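PDB 1O1Y: glutamine amidotransferase domain-containing protein from Thermotoga maritima, which probably acts as a glutamine amidotransferase, releasing ammonia from glutamine for transfer to an acceptor substrate. Local coordinates for residues A[230-233]-A[234-238]. Numbering follows the deposited sequence.
With SO4 (sulfate ion), chain F.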
loop_
_atom_site.group_PDB
_atom_site.type_symbol
_atom_site.label_atom_id
_atom_site.label_comp_id
_atom_site.label_asym_id
_atom_site.label_seq_id
_atom_site.Cartn_x
_atom_site.Cartn_y
_atom_site.Cartn_z
ATOM N N ARG A 230 4.015 11.421 5.101
ATOM C CA ARG A 230 3.436 12.248 6.176
ATOM C C ARG A 230 2.333 13.149 5.611
ATOM O O ARG A 230 1.249 13.268 6.198
ATOM C CB ARG A 230 4.439 13.191 6.811
ATOM C CG ARG A 230 5.265 12.641 7.837
ATOM C CD ARG A 230 6.124 13.720 8.499
ATOM N NE ARG A 230 7.180 13.111 9.282
ATOM C CZ ARG A 230 8.468 13.226 9.031
ATOM N NH1 ARG A 230 8.898 13.864 7.945
ATOM N NH2 ARG A 230 9.335 12.672 9.860
ATOM N N SER A 231 2.605 13.778 4.468
ATOM C CA SER A 231 1.635 14.684 3.858
ATOM C C SER A 231 0.371 13.908 3.496
ATOM O O SER A 231 -0.738 14.405 3.715
ATOM C CB SER A 231 2.206 15.388 2.621
ATOM O OG SER A 231 3.211 16.312 3.044
ATOM N N LEU A 232 0.548 12.787 2.808
ATOM C CA LEU A 232 -0.563 11.919 2.431
ATOM C C LEU A 232 -1.424 11.554 3.655
ATOM O O LEU A 232 -2.643 11.708 3.627
ATOM C CB LEU A 232 -0.084 10.675 1.686
ATOM C CG LEU A 232 -1.179 9.638 1.337
ATOM C CD1 LEU A 232 -2.227 10.282 0.380
ATOM C CD2 LEU A 232 -0.515 8.443 0.765
ATOM N N LEU A 233 -0.777 11.069 4.702
ATOM C CA LEU A 233 -1.479 10.594 5.886
ATOM C C LEU A 233 -2.220 11.716 6.570
ATOM O O LEU A 233 -3.385 11.554 6.936
ATOM C CB LEU A 233 -0.506 9.910 6.832
ATOM C CG LEU A 233 0.077 8.588 6.350
ATOM C CD1 LEU A 233 1.276 8.236 7.225
ATOM C CD2 LEU A 233 -0.928 7.440 6.311
ATOM N N GLU A 234 -1.589 12.887 6.683
ATOM C CA GLU A 234 -2.246 13.995 7.306
ATOM C C GLU A 234 -3.501 14.388 6.543
ATOM O O GLU A 234 -4.529 14.712 7.136
ATOM C CB GLU A 234 -1.293 15.194 7.419
ATOM C CG GLU A 234 -0.146 14.962 8.430
ATOM C CD GLU A 234 0.969 16.012 8.304
ATOM O OE1 GLU A 234 2.074 15.799 8.856
ATOM O OE2 GLU A 234 0.714 17.060 7.679
ATOM N N ARG A 235 -3.401 14.405 5.232
ATOM C CA ARG A 235 -4.533 14.783 4.414
ATOM C C ARG A 235 -5.658 13.745 4.464
ATOM O O ARG A 235 -6.842 14.098 4.492
ATOM C CB ARG A 235 -4.056 15.003 2.981
ATOM C CG ARG A 235 -3.486 16.381 2.741
ATOM C CD ARG A 235 -2.732 16.479 1.426
ATOM N NE ARG A 235 -2.126 17.793 1.310
ATOM C CZ ARG A 235 -2.712 18.853 0.780
ATOM N NH1 ARG A 235 -3.962 18.823 0.356
ATOM N NH2 ARG A 235 -2.051 20.008 0.792
HETATM N N MSE A 236 -5.291 12.478 4.524
HETATM C CA MSE A 236 -6.312 11.404 4.555
HETATM C C MSE A 236 -7.130 11.417 5.828
HETATM O O MSE A 236 -8.325 11.162 5.769
HETATM C CB MSE A 236 -5.707 10.050 4.375
HETATM C CG MSE A 236 -5.242 9.845 2.945
HETATM SE SE MSE A 236 -4.555 8.081 2.632
HETATM C CE MSE A 236 -6.371 7.177 2.628
ATOM N N VAL A 237 -6.511 11.732 6.964
ATOM C CA VAL A 237 -7.235 11.723 8.247
ATOM C C VAL A 237 -7.792 13.088 8.641
ATOM O O VAL A 237 -8.479 13.218 9.661
ATOM C CB VAL A 237 -6.362 11.186 9.421
ATOM C CG1 VAL A 237 -5.757 9.858 9.091
ATOM C CG2 VAL A 237 -5.293 12.192 9.805
ATOM N N GLU A 238 -7.507 14.118 7.860
ATOM C CA GLU A 238 -7.815 15.503 8.247
ATOM C C GLU A 238 -9.300 15.687 8.465
ATOM O O GLU A 238 -10.119 15.217 7.645
ATOM C CB GLU A 238 -7.352 16.483 7.175
ATOM C CG GLU A 238 -7.601 17.930 7.532
ATOM C CD GLU A 238 -7.309 18.854 6.384
ATOM O OE1 GLU A 238 -6.513 18.444 5.458
ATOM O OE2 GLU A 238 -7.884 19.964 6.446
HETATM S S SO4 F . -4.653 22.436 -0.574
HETATM O O1 SO4 F . -3.248 22.354 -0.464
HETATM O O2 SO4 F . -4.922 23.213 -1.777
HETATM O O3 SO4 F . -5.302 23.150 0.482
HETATM O O4 SO4 F . -5.187 21.129 -0.635
HETATM O O HOH W 1 0.285 18.025 3.403
#
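L232 and M236, one helical turn apart near the C-terminal end of helix 211-237, make a local i to i+4 contact on a long amphipathic helix that packs on the flavodoxin-like core. The last turns are carried by four successive backbone bonds: E234 N to R230 O, R235 N to S231 O, M236 N to L232 O (2.9 Å) and V237 N to L233 O. On the buried face, L232 and the selenomethionine M236 run side by side, with L232 CD1 3.9 Å from M236 SE. The first torsion of L232, with CG opposite the backbone N (chi1 176°), sets CG and CD1 beside the selenium. Around this pair, L232 meets F136 and F137, and M236 reaches L60 of strand 60-63, as does L233, which also rests on helix 28-35.

The polar side chains leave the helix on other sides, R230 and E234 away from the apolar pair and R235 beside it. E234 lays its CG over its own backbone acceptor, R230 O, at 3.1 Å, but its carboxylate pairs with K36, while R230 turns to E35. R235 stretches out from CG to NE and presents its guanidinium edge to a sulfate, probably from the crystallisation liquor: NH1 gives 2.8 Å to O4 and NH2 2.9 Å to O1, both bonds nearly straight at 176°, with the sulfur in the guanidinium plane. R235 NE forms a salt bridge with E139 and donates to a water 3.2 Å away, itself weakly linked to S231 OG. A leucine in its place would probably take one charged partner from E139 and leave the sulfate with R138 but without this two-pronged grip. The chemistry thus divides by face: apolar contacts seat the helix against the core, paired charges link it to helix 28-35 and to neighbouring loops, and R235 and R138 together offer what is probably a favourable place for an anion, here occupied by sulfate.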